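Local coordinates for fiber protein (Human adenovirus 16, PDB 3CNC) that forms the trimeric knob at the tip of the adenovirus fiber and probably attaches the virus to its cellular receptor CD46, at residues C40-G45 against E75-L80; T69-S74 against T205-P210; Q85-V90 against S190-A195; G154-K159 against F166-T171. All coordinates share one frame; numbering follows the deposited sequence.

Interaction 1: C40-G45 against E75-L80; sequences CVIKEG and EYTNTL
Lys43 lays the start of its side chain across one face of the Tyr76 ring. Its CB comes within 3.6 Å of Tyr76 CE1, and its CG lies 4.0 Å from the centroid of the Tyr76 ring, 23° off the ring normal, a CH-pi contact shifted toward the rim. Both residues hold CG anti to the backbone N (chi1 -173° for Lys43, 175° for Tyr76), and the two chains cross obliquely. A lysine suits this exposed place: its methylenes cover the aromatic face while the extended chain carries the ammonium onward. NZ, 5.8 Å from the ring centroid, adds at most a weak cation-pi attraction.

Ile42 meets the same ring at its edge, CG2 lying near the ring plane and 4.4 Å from Tyr76 CE1. That methyl also reaches Leu80 CD1 and Thr77 CG2, so one branch touches three residues of 75-80, whereas CG1 leads inward to Ile88 and CD1 to Val90; the side chain also packs on Cys51.

Around this first shell, Asp50 holds the backbone of 40-45 by accepting from Ile42 N and, weakly, from Lys43 N. The turn bearing Tyr76 is drawn together by Thr79 N bonding Tyr76 O at 3.1 Å and by a very short bond from Thr79 OG1 to Glu75 O. Thr77 OG1 bonds Ser74 O, consistent with CG2 being turned to the side of Ile42. The contact thus joins the AB and CD loops at the surface of the antiparallel beta sandwich of the adenovirus knob.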
loop_
_atom_site.group_PDB
_atom_site.type_symbol
_atom_site.label_atom_id
_atom_site.label_comp_id
_atom_site.label_asym_id
_atom_site.label_seq_id
_atom_site.Cartn_x
_atom_site.Cartn_y
_atom_site.Cartn_z
ATOM N N CYS A 40 12.073 21.146 5.114
ATOM C CA CYS A 40 10.656 21.449 5.154
ATOM C C CYS A 40 10.213 22.337 6.325
ATOM O O CYS A 40 10.721 22.210 7.439
ATOM C CB CYS A 40 9.922 20.102 5.174
ATOM S SG CYS A 40 8.144 20.119 5.024
ATOM N N VAL A 41 9.251 23.222 6.065
ATOM C CA VAL A 41 8.725 24.124 7.090
ATOM C C VAL A 41 7.313 23.742 7.527
ATOM O O VAL A 41 6.370 23.775 6.735
ATOM C CB VAL A 41 8.696 25.588 6.600
ATOM C CG1 VAL A 41 8.167 26.486 7.702
ATOM C CG2 VAL A 41 10.089 26.030 6.182
ATOM N N ILE A 42 7.173 23.400 8.800
ATOM C CA ILE A 42 5.891 23.005 9.353
ATOM C C ILE A 42 5.260 24.099 10.212
ATOM O O ILE A 42 4.031 24.141 10.364
ATOM C CB ILE A 42 6.039 21.695 10.190
ATOM C CG1 ILE A 42 5.538 20.509 9.376
ATOM C CG2 ILE A 42 5.252 21.775 11.480
ATOM C CD1 ILE A 42 6.212 20.364 8.042
ATOM N N LYS A 43 6.086 24.983 10.771
ATOM C CA LYS A 43 5.563 26.056 11.617
ATOM C C LYS A 43 4.975 27.214 10.815
ATOM O O LYS A 43 5.597 27.709 9.866
ATOM C CB LYS A 43 6.649 26.601 12.551
ATOM C CG LYS A 43 6.108 27.608 13.561
ATOM C CD LYS A 43 7.213 28.300 14.339
ATOM C CE LYS A 43 6.642 29.394 15.232
ATOM N NZ LYS A 43 7.714 30.209 15.870
ATOM N N GLU A 44 3.782 27.640 11.229
ATOM C CA GLU A 44 3.039 28.737 10.602
ATOM C C GLU A 44 3.866 30.003 10.403
ATOM O O GLU A 44 4.478 30.506 11.343
ATOM C CB GLU A 44 1.817 29.083 11.454
ATOM C CG GLU A 44 0.782 27.977 11.562
ATOM C CD GLU A 44 -0.046 27.833 10.300
ATOM O OE1 GLU A 44 -0.712 28.821 9.921
ATOM O OE2 GLU A 44 -0.033 26.739 9.692
ATOM N N GLY A 45 3.873 30.517 9.178
ATOM C CA GLY A 45 4.615 31.733 8.895
ATOM C C GLY A 45 6.110 31.569 8.695
ATOM O O GLY A 45 6.731 32.376 8.002
ATOM N N GLU A 75 13.112 22.544 18.209
ATOM C CA GLU A 75 12.425 22.483 19.492
ATOM C C GLU A 75 10.911 22.596 19.292
ATOM O O GLU A 75 10.126 21.965 20.009
ATOM C CB GLU A 75 12.934 23.603 20.401
ATOM C CG GLU A 75 12.470 23.496 21.838
ATOM C CD GLU A 75 13.308 24.337 22.779
ATOM O OE1 GLU A 75 13.008 24.344 23.990
ATOM O OE2 GLU A 75 14.269 24.987 22.307
ATOM N N TYR A 76 10.496 23.389 18.309
ATOM C CA TYR A 76 9.073 23.539 18.043
ATOM C C TYR A 76 8.443 22.228 17.585
ATOM O O TYR A 76 7.485 21.749 18.200
ATOM C CB TYR A 76 8.810 24.613 16.982
ATOM C CG TYR A 76 7.344 24.699 16.609
ATOM C CD1 TYR A 76 6.898 24.283 15.356
ATOM C CD2 TYR A 76 6.393 25.144 17.531
ATOM C CE1 TYR A 76 5.544 24.307 15.029
ATOM C CE2 TYR A 76 5.038 25.171 17.215
ATOM C CZ TYR A 76 4.622 24.751 15.962
ATOM O OH TYR A 76 3.285 24.778 15.635
ATOM N N THR A 77 8.974 21.653 16.505
ATOM C CA THR A 77 8.431 20.402 15.985
ATOM C C THR A 77 8.587 19.290 17.009
ATOM O O THR A 77 7.677 18.480 17.196
ATOM C CB THR A 77 9.128 19.935 14.661
ATOM O OG1 THR A 77 10.477 19.519 14.933
ATOM C CG2 THR A 77 9.133 21.057 13.628
ATOM N N ASN A 78 9.729 19.262 17.690
ATOM C CA ASN A 78 9.974 18.203 18.657
ATOM C C ASN A 78 9.269 18.391 19.995
ATOM O O ASN A 78 9.506 17.660 20.951
ATOM C CB ASN A 78 11.482 18.005 18.829
ATOM C CG ASN A 78 12.156 17.593 17.516
ATOM O OD1 ASN A 78 11.546 16.920 16.682
ATOM N ND2 ASN A 78 13.410 17.992 17.333
ATOM N N THR A 79 8.363 19.354 20.039
ATOM C CA THR A 79 7.607 19.624 21.248
ATOM C C THR A 79 6.130 19.420 20.963
ATOM O O THR A 79 5.341 19.151 21.872
ATOM C CB THR A 79 7.833 21.066 21.721
ATOM O OG1 THR A 79 9.195 21.219 22.127
ATOM C CG2 THR A 79 6.924 21.397 22.887
ATOM N N LEU A 80 5.772 19.536 19.687
ATOM C CA LEU A 80 4.392 19.392 19.248
ATOM C C LEU A 80 3.606 18.287 19.926
ATOM O O LEU A 80 2.404 18.436 20.155
ATOM C CB LEU A 80 4.344 19.174 17.736
ATOM C CG LEU A 80 4.623 20.392 16.859
ATOM C CD1 LEU A 80 4.832 19.940 15.428
ATOM C CD2 LEU A 80 3.465 21.382 16.963
#

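Interaction 2: T69-S74 against T205-P210; sequences TLMGAS and TLITSP
Three hydrogen bonds from backbone N-H groups tie strand 69-72 to the antiparallel 205-210. Gly72 N reaches a lone pair of Leu206 O at 2.6 Å, and Thr208 N gives a nearly straight bond of 3.1 Å to Leu70 O. The third, from Leu70 N, goes to a side chain: Thr208 OG1 accepts it at 2.8 Å, because chi1 of 61° sets the hydroxyl between the backbone N and the carbonyl carbon. Weaker CA-H...O contacts fill the spaces between, such as Met71 CA to Leu206 O at 3.1 Å.

This is where the segment leading into the last strand, 211-216, comes alongside strand 63-72, its neighbour in the sheet; the single bridge pairs Met71 with Ile207. Glycine fits at 72, since a CB would press on Leu206 N.

Apolar contacts fall on two sides. Met71 CG lies 3.8 Å from Thr205 CG2, the two chains crossing obliquely, and 4.2 Å from Ile207 CG1; Met71 and Ile207 also pack on Glu149 and Asn148 of a neighbouring subunit. Leu70 and Leu206, both buried, instead meet Ile88 of the other sheet, and the CG2 methyl of Thr208 comes within 4.0 Å of Leu70 CB.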
loop_
_atom_site.group_PDB
_atom_site.type_symbol
_atom_site.label_atom_id
_atom_site.label_comp_id
_atom_site.label_asym_id
_atom_site.label_seq_id
_atom_site.Cartn_x
_atom_site.Cartn_y
_atom_site.Cartn_z
ATOM N N THR A 69 7.533 10.346 4.826
ATOM C CA THR A 69 7.846 10.330 6.239
ATOM C C THR A 69 8.386 11.691 6.719
ATOM O O THR A 69 9.050 12.419 5.970
ATOM C CB THR A 69 8.886 9.222 6.543
ATOM O OG1 THR A 69 8.742 8.806 7.901
ATOM C CG2 THR A 69 10.298 9.726 6.314
ATOM N N LEU A 70 8.092 12.015 7.976
ATOM C CA LEU A 70 8.528 13.267 8.596
ATOM C C LEU A 70 9.435 13.058 9.815
ATOM O O LEU A 70 9.187 12.178 10.647
ATOM C CB LEU A 70 7.318 14.060 9.069
ATOM C CG LEU A 70 6.872 15.332 8.367
ATOM C CD1 LEU A 70 5.840 15.984 9.273
ATOM C CD2 LEU A 70 8.038 16.302 8.134
ATOM N N MET A 71 10.482 13.869 9.927
ATOM C CA MET A 71 11.355 13.793 11.099
ATOM C C MET A 71 11.623 15.203 11.626
ATOM O O MET A 71 12.181 16.039 10.915
ATOM C CB MET A 71 12.686 13.111 10.779
ATOM C CG MET A 71 13.494 12.854 12.049
ATOM S SD MET A 71 15.212 12.372 11.800
ATOM C CE MET A 71 15.101 10.625 12.056
ATOM N N GLY A 72 11.214 15.464 12.867
ATOM C CA GLY A 72 11.412 16.778 13.465
ATOM C C GLY A 72 12.862 17.246 13.519
ATOM O O GLY A 72 13.783 16.440 13.663
ATOM N N ALA A 73 13.068 18.555 13.402
ATOM C CA ALA A 73 14.412 19.126 13.437
ATOM C C ALA A 73 14.477 20.485 14.165
ATOM O O ALA A 73 15.269 21.364 13.813
ATOM C CB ALA A 73 14.939 19.264 12.017
ATOM N N SER A 74 13.636 20.652 15.179
ATOM C CA SER A 74 13.612 21.888 15.947
ATOM C C SER A 74 12.820 21.699 17.227
ATOM O O SER A 74 11.958 20.814 17.322
ATOM C CB SER A 74 12.985 23.029 15.136
ATOM O OG SER A 74 11.572 22.922 15.099
ATOM N N THR A 205 12.346 13.824 19.419
ATOM C CA THR A 205 12.287 13.922 17.962
ATOM C C THR A 205 10.999 13.355 17.368
ATOM O O THR A 205 10.665 12.187 17.564
ATOM C CB THR A 205 13.466 13.211 17.300
ATOM O OG1 THR A 205 14.680 13.876 17.661
ATOM C CG2 THR A 205 13.313 13.245 15.778
ATOM N N LEU A 206 10.284 14.200 16.638
ATOM C CA LEU A 206 9.022 13.819 16.010
ATOM C C LEU A 206 9.278 12.955 14.772
ATOM O O LEU A 206 9.896 13.397 13.804
ATOM C CB LEU A 206 8.232 15.082 15.637
ATOM C CG LEU A 206 7.038 14.972 14.689
ATOM C CD1 LEU A 206 6.028 13.997 15.235
ATOM C CD2 LEU A 206 6.405 16.341 14.517
ATOM N N ILE A 207 8.801 11.717 14.828
ATOM C CA ILE A 207 8.973 10.770 13.735
ATOM C C ILE A 207 7.637 10.142 13.342
ATOM O O ILE A 207 6.986 9.491 14.164
ATOM C CB ILE A 207 9.937 9.615 14.138
ATOM C CG1 ILE A 207 11.307 10.183 14.520
ATOM C CG2 ILE A 207 10.077 8.605 12.984
ATOM C CD1 ILE A 207 12.282 9.131 15.050
ATOM N N THR A 208 7.214 10.357 12.099
ATOM C CA THR A 208 5.974 9.734 11.617
ATOM C C THR A 208 6.461 8.506 10.862
ATOM O O THR A 208 7.405 8.595 10.073
ATOM C CB THR A 208 5.160 10.654 10.644
ATOM O OG1 THR A 208 5.947 10.958 9.489
ATOM C CG2 THR A 208 4.767 11.978 11.341
ATOM N N SER A 209 5.865 7.351 11.126
ATOM C CA SER A 209 6.307 6.158 10.427
ATOM C C SER A 209 5.841 6.242 8.969
ATOM O O SER A 209 4.905 6.982 8.635
ATOM C CB SER A 209 5.783 4.885 11.110
ATOM O OG SER A 209 4.371 4.798 11.080
ATOM N N PRO A 210 6.513 5.499 8.082
ATOM C CA PRO A 210 6.235 5.436 6.645
ATOM C C PRO A 210 4.768 5.342 6.243
ATOM O O PRO A 210 4.048 4.446 6.680
ATOM C CB PRO A 210 7.029 4.202 6.203
ATOM C CG PRO A 210 8.254 4.293 7.069
ATOM C CD PRO A 210 7.648 4.624 8.432
#

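Interaction 3: Q85-V90 against S190-A195; sequences QVTIDV and SWSLNA
Trp191 dominates the buried face of this strand pair. With its CG anti to the carbonyl carbon (chi1 -68°), the benzo part of the indole swings toward strand 85-90: Val90 CG2 abuts the ring edge, 3.6 Å from Trp191 CZ3, and Ile88 CG2 lies 4.1 Å from Trp191 CE3. Farther along, Val86 CG2 meets Leu193 CD2 at 4.2 Å. Branched and aromatic residues suit this side, which turns into the knob: Trp191 also packs on Ile68 and Leu70 of the opposing sheet, and Leu193 on Leu168 and Phe81.

The two strands form one edge of the four-stranded antiparallel sheet of the knob's beta sandwich, 85-94 being its outermost strand within the chain. Val86 and Leu193 make a hydrogen-bonded pair with both bonds at 2.8 Å, and Ile88 and Trp191 make the next. The acceptors Leu193 O, Val86 O and Trp191 O are approached in the carbonyl plane.

On the other face the non-hydrogen-bonded pairs carry polar side chains that meet without side-chain hydrogen bonds between the strands. Thr87 OG1 and Ser192 OG stand 4.0 Å apart, and Asp89 OD1 lies beside Ser190 CB. Gln85 and Asn194 run side by side the same way, but their amide planes are 84° apart and the closest approach is by the aliphatic CG of Gln85, 3.3 Å from Asn194 OD1. Thr87, Gln85 and Asn194 are exposed, in keeping with their polarity.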
loop_
_atom_site.group_PDB
_atom_site.type_symbol
_atom_site.label_atom_id
_atom_site.label_comp_id
_atom_site.label_asym_id
_atom_site.label_seq_id
_atom_site.Cartn_x
_atom_site.Cartn_y
_atom_site.Cartn_z
ATOM N N GLN A 85 -3.779 16.725 21.029
ATOM C CA GLN A 85 -4.478 16.973 19.774
ATOM C C GLN A 85 -3.626 17.859 18.886
ATOM O O GLN A 85 -3.472 19.050 19.150
ATOM C CB GLN A 85 -5.831 17.629 20.044
ATOM C CG GLN A 85 -6.811 16.697 20.731
ATOM C CD GLN A 85 -8.155 17.342 20.978
ATOM O OE1 GLN A 85 -8.751 17.922 20.072
ATOM N NE2 GLN A 85 -8.647 17.238 22.210
ATOM N N VAL A 86 -3.065 17.268 17.836
ATOM C CA VAL A 86 -2.201 18.004 16.923
ATOM C C VAL A 86 -2.476 17.660 15.465
ATOM O O VAL A 86 -2.903 16.554 15.132
ATOM C CB VAL A 86 -0.711 17.701 17.207
ATOM C CG1 VAL A 86 0.171 18.645 16.410
ATOM C CG2 VAL A 86 -0.423 17.819 18.692
ATOM N N THR A 87 -2.237 18.626 14.592
ATOM C CA THR A 87 -2.429 18.411 13.170
ATOM C C THR A 87 -1.259 19.051 12.467
ATOM O O THR A 87 -1.025 20.249 12.603
ATOM C CB THR A 87 -3.742 19.044 12.646
ATOM O OG1 THR A 87 -4.870 18.369 13.223
ATOM C CG2 THR A 87 -3.816 18.917 11.130
ATOM N N ILE A 88 -0.513 18.234 11.735
ATOM C CA ILE A 88 0.646 18.690 10.984
ATOM C C ILE A 88 0.300 18.739 9.497
ATOM O O ILE A 88 -0.338 17.833 8.963
ATOM C CB ILE A 88 1.826 17.743 11.203
ATOM C CG1 ILE A 88 2.125 17.666 12.700
ATOM C CG2 ILE A 88 3.034 18.205 10.395
ATOM C CD1 ILE A 88 3.065 16.561 13.065
ATOM N N ASP A 89 0.727 19.804 8.832
ATOM C CA ASP A 89 0.444 19.970 7.416
ATOM C C ASP A 89 1.693 20.204 6.626
ATOM O O ASP A 89 2.592 20.918 7.060
ATOM C CB ASP A 89 -0.478 21.168 7.175
ATOM C CG ASP A 89 -1.917 20.884 7.523
ATOM O OD1 ASP A 89 -2.519 19.996 6.891
ATOM O OD2 ASP A 89 -2.451 21.559 8.423
ATOM N N VAL A 90 1.744 19.596 5.452
ATOM C CA VAL A 90 2.849 19.781 4.541
ATOM C C VAL A 90 2.127 19.986 3.223
ATOM O O VAL A 90 1.456 19.084 2.724
ATOM C CB VAL A 90 3.752 18.539 4.466
ATOM C CG1 VAL A 90 4.749 18.692 3.336
ATOM C CG2 VAL A 90 4.485 18.353 5.788
ATOM N N SER A 190 -1.496 15.808 5.643
ATOM C CA SER A 190 -1.747 16.248 7.002
ATOM C C SER A 190 -1.842 14.999 7.879
ATOM O O SER A 190 -2.457 14.005 7.490
ATOM C CB SER A 190 -3.036 17.089 7.112
ATOM O OG SER A 190 -4.209 16.324 6.924
ATOM N N TRP A 191 -1.190 15.056 9.036
ATOM C CA TRP A 191 -1.186 13.965 10.006
ATOM C C TRP A 191 -1.985 14.461 11.192
ATOM O O TRP A 191 -1.794 15.587 11.639
ATOM C CB TRP A 191 0.234 13.661 10.478
ATOM C CG TRP A 191 1.126 13.079 9.441
ATOM C CD1 TRP A 191 1.525 11.782 9.346
ATOM C CD2 TRP A 191 1.803 13.789 8.396
ATOM N NE1 TRP A 191 2.420 11.637 8.316
ATOM C CE2 TRP A 191 2.610 12.850 7.713
ATOM C CE3 TRP A 191 1.810 15.126 7.971
ATOM C CZ2 TRP A 191 3.424 13.204 6.626
ATOM C CZ3 TRP A 191 2.622 15.483 6.885
ATOM C CH2 TRP A 191 3.418 14.521 6.226
ATOM N N SER A 192 -2.867 13.624 11.716
ATOM C CA SER A 192 -3.676 14.051 12.842
ATOM C C SER A 192 -3.540 13.177 14.080
ATOM O O SER A 192 -3.776 11.968 14.034
ATOM C CB SER A 192 -5.141 14.118 12.420
ATOM O OG SER A 192 -5.958 14.495 13.507
ATOM N N LEU A 193 -3.155 13.808 15.183
ATOM C CA LEU A 193 -3.008 13.129 16.462
ATOM C C LEU A 193 -4.170 13.558 17.337
ATOM O O LEU A 193 -4.299 14.736 17.657
ATOM C CB LEU A 193 -1.701 13.536 17.146
ATOM C CG LEU A 193 -1.525 13.039 18.589
ATOM C CD1 LEU A 193 -1.461 11.517 18.606
ATOM C CD2 LEU A 193 -0.253 13.637 19.202
ATOM N N ASN A 194 -5.023 12.612 17.709
ATOM C CA ASN A 194 -6.168 12.905 18.561
ATOM C C ASN A 194 -6.287 11.817 19.632
ATOM O O ASN A 194 -7.126 10.917 19.539
ATOM C CB ASN A 194 -7.446 12.966 17.727
ATOM C CG ASN A 194 -8.663 13.358 18.553
ATOM O OD1 ASN A 194 -8.648 14.376 19.248
ATOM N ND2 ASN A 194 -9.721 12.554 18.477
ATOM N N ALA A 195 -5.452 11.910 20.659
ATOM C CA ALA A 195 -5.451 10.904 21.709
ATOM C C ALA A 195 -5.932 11.382 23.074
ATOM O O ALA A 195 -6.177 12.570 23.291
ATOM C CB ALA A 195 -4.065 10.321 21.832
#

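Interaction 4: G154-K159 against F166-T171; sequences GECYYK and FPLKVT
Tyr158 and Phe166 meet near their rims: Phe166 CD1 lies close to the plane of the Tyr158 ring, at its edge, 4.4 Å from Tyr158 CD2. The edge of Phe166 in turn receives Tyr158 O in its own plane. Phe81 is set edge-to-face with Tyr158, whose hydroxyl bonds Glu200. On the other face of the sheet, Tyr157 and Pro167 cross obliquely, Tyr157 CD2 3.6 Å from Pro167 CA; Tyr157 CE2 also reaches Pro167 CB, apolar ring carbons meeting on this more exposed side.

These strands form a beta hairpin, the G and H strands of the knob, and 151-159 is the outermost strand of its sheet within the chain. Six backbone bonds join Gly154 with Val170, Cys156 with Leu168 and Tyr158 with Phe166. The straightest is Phe166 N to Tyr158 O, 2.8 Å at 175°. At the far end Val170 N lies 56° out of the carbonyl plane of Gly154 O, where the bond lengthens to 3.2 Å.

Toward the interior, Cys156 SG, set between backbone N and carbonyl carbon, touches Val170 CG2 at 3.7 Å and Leu168 CD1 at 3.9 Å; a short, apolar cysteine side chain suits this buried spot beside Trp191. On the sheet face carrying Tyr157 and Pro167, Glu155 lies beside Lys169, with Glu155 CG 3.2 Å from Leu168 O. The opposite charges, Glu155 OE2 and Lys169 NZ, remain 5.9 Å apart, so any attraction is probably modest.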
loop_
_atom_site.group_PDB
_atom_site.type_symbol
_atom_site.label_atom_id
_atom_site.label_comp_id
_atom_site.label_asym_id
_atom_site.label_seq_id
_atom_site.Cartn_x
_atom_site.Cartn_y
_atom_site.Cartn_z
ATOM N N GLY A 154 -5.666 7.443 5.182
ATOM C CA GLY A 154 -4.907 6.280 5.594
ATOM C C GLY A 154 -4.386 6.451 7.003
ATOM O O GLY A 154 -4.963 7.206 7.793
ATOM N N GLU A 155 -3.281 5.784 7.318
ATOM C CA GLU A 155 -2.747 5.878 8.664
ATOM C C GLU A 155 -1.281 5.476 8.840
ATOM O O GLU A 155 -0.768 4.608 8.129
ATOM C CB GLU A 155 -3.617 5.016 9.570
ATOM C CG GLU A 155 -3.664 5.460 10.996
ATOM C CD GLU A 155 -4.846 4.864 11.713
ATOM O OE1 GLU A 155 -4.810 3.649 12.018
ATOM O OE2 GLU A 155 -5.820 5.612 11.953
ATOM N N CYS A 156 -0.608 6.132 9.781
ATOM C CA CYS A 156 0.774 5.798 10.112
ATOM C C CYS A 156 0.919 5.936 11.627
ATOM O O CYS A 156 -0.093 6.041 12.332
ATOM C CB CYS A 156 1.789 6.673 9.343
ATOM S SG CYS A 156 1.804 8.433 9.656
ATOM N N TYR A 157 2.143 5.928 12.150
ATOM C CA TYR A 157 2.290 5.994 13.603
ATOM C C TYR A 157 3.440 6.784 14.192
ATOM O O TYR A 157 4.431 7.094 13.531
ATOM C CB TYR A 157 2.367 4.574 14.186
ATOM C CG TYR A 157 1.187 3.716 13.833
ATOM C CD1 TYR A 157 1.072 3.139 12.568
ATOM C CD2 TYR A 157 0.137 3.554 14.729
ATOM C CE1 TYR A 157 -0.069 2.428 12.202
ATOM C CE2 TYR A 157 -1.004 2.851 14.379
ATOM C CZ TYR A 157 -1.104 2.292 13.112
ATOM O OH TYR A 157 -2.248 1.605 12.764
ATOM N N TYR A 158 3.279 7.100 15.470
ATOM C CA TYR A 158 4.302 7.793 16.227
ATOM C C TYR A 158 4.607 6.885 17.415
ATOM O O TYR A 158 3.697 6.475 18.132
ATOM C CB TYR A 158 3.803 9.137 16.738
ATOM C CG TYR A 158 4.784 9.764 17.693
ATOM C CD1 TYR A 158 5.990 10.296 17.231
ATOM C CD2 TYR A 158 4.538 9.777 19.068
ATOM C CE1 TYR A 158 6.923 10.822 18.112
ATOM C CE2 TYR A 158 5.469 10.299 19.955
ATOM C CZ TYR A 158 6.654 10.819 19.470
ATOM O OH TYR A 158 7.567 11.337 20.341
ATOM N N LYS A 159 5.880 6.555 17.602
ATOM C CA LYS A 159 6.292 5.699 18.712
ATOM C C LYS A 159 6.840 6.594 19.822
ATOM O O LYS A 159 7.879 7.235 19.652
ATOM C CB LYS A 159 7.379 4.723 18.252
ATOM C CG LYS A 159 7.766 3.670 19.287
ATOM C CD LYS A 159 8.988 2.893 18.819
ATOM C CE LYS A 159 9.449 1.872 19.846
ATOM N NZ LYS A 159 10.821 1.378 19.526
ATOM N N PHE A 166 1.085 5.646 18.865
ATOM C CA PHE A 166 -0.052 6.536 18.707
ATOM C C PHE A 166 -0.410 6.610 17.228
ATOM O O PHE A 166 0.422 6.956 16.392
ATOM C CB PHE A 166 0.269 7.932 19.242
ATOM C CG PHE A 166 0.421 7.988 20.735
ATOM C CD1 PHE A 166 1.571 7.502 21.351
ATOM C CD2 PHE A 166 -0.595 8.513 21.530
ATOM C CE1 PHE A 166 1.712 7.539 22.736
ATOM C CE2 PHE A 166 -0.467 8.555 22.921
ATOM C CZ PHE A 166 0.694 8.064 23.525
ATOM N N PRO A 167 -1.653 6.261 16.886
ATOM C CA PRO A 167 -2.115 6.293 15.497
ATOM C C PRO A 167 -2.258 7.721 14.967
ATOM O O PRO A 167 -2.786 8.595 15.652
ATOM C CB PRO A 167 -3.455 5.575 15.574
ATOM C CG PRO A 167 -3.964 6.007 16.923
ATOM C CD PRO A 167 -2.734 5.822 17.788
ATOM N N LEU A 168 -1.772 7.946 13.750
ATOM C CA LEU A 168 -1.856 9.250 13.108
ATOM C C LEU A 168 -2.722 9.125 11.856
ATOM O O LEU A 168 -2.408 8.364 10.943
ATOM C CB LEU A 168 -0.461 9.745 12.709
ATOM C CG LEU A 168 0.594 9.881 13.811
ATOM C CD1 LEU A 168 1.942 10.135 13.171
ATOM C CD2 LEU A 168 0.236 11.031 14.769
ATOM N N LYS A 169 -3.823 9.864 11.823
ATOM C CA LYS A 169 -4.712 9.842 10.673
ATOM C C LYS A 169 -4.114 10.751 9.610
ATOM O O LYS A 169 -3.850 11.933 9.851
ATOM C CB LYS A 169 -6.115 10.292 11.084
ATOM C CG LYS A 169 -6.770 9.299 12.038
ATOM C CD LYS A 169 -8.136 9.743 12.540
ATOM C CE LYS A 169 -8.731 8.682 13.465
ATOM N NZ LYS A 169 -10.014 9.115 14.083
ATOM N N VAL A 170 -3.888 10.168 8.436
ATOM C CA VAL A 170 -3.279 10.859 7.314
ATOM C C VAL A 170 -4.271 11.195 6.218
ATOM O O VAL A 170 -5.069 10.347 5.821
ATOM C CB VAL A 170 -2.192 9.980 6.686
ATOM C CG1 VAL A 170 -1.537 10.712 5.532
ATOM C CG2 VAL A 170 -1.185 9.570 7.746
ATOM N N THR A 171 -4.216 12.426 5.721
ATOM C CA THR A 171 -5.104 12.839 4.638
ATOM C C THR A 171 -4.256 13.418 3.534
ATOM O O THR A 171 -3.434 14.293 3.786
ATOM C CB THR A 171 -6.093 13.939 5.048
ATOM O OG1 THR A 171 -6.871 13.500 6.158
ATOM C CG2 THR A 171 -7.032 14.255 3.887
#

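How the interactions relate
Interactions 3 and 4 belong to one sheet: strands 185-194 and 165-174 are neighbours in it, bonded through Ser192 N and Lys169 O. Each has a buried apolar face and a more polar outer one. Interaction 2 is the most buried; it lies along strand 63-72 of the other sheet, with Leu70 and Leu206 facing strand 85-94. Its Thr208 CB packs on Trp191 NE1 of interaction 3, while Ser209 OG bonds Tyr157 N of interaction 4. Interaction 1 lies at the surface and depends on side chains alone, without bridging backbone bonds. It nevertheless touches interaction 3 and is tied to interaction 2 by Asn78 OD1 and Leu206 N, yet does not touch interaction 4.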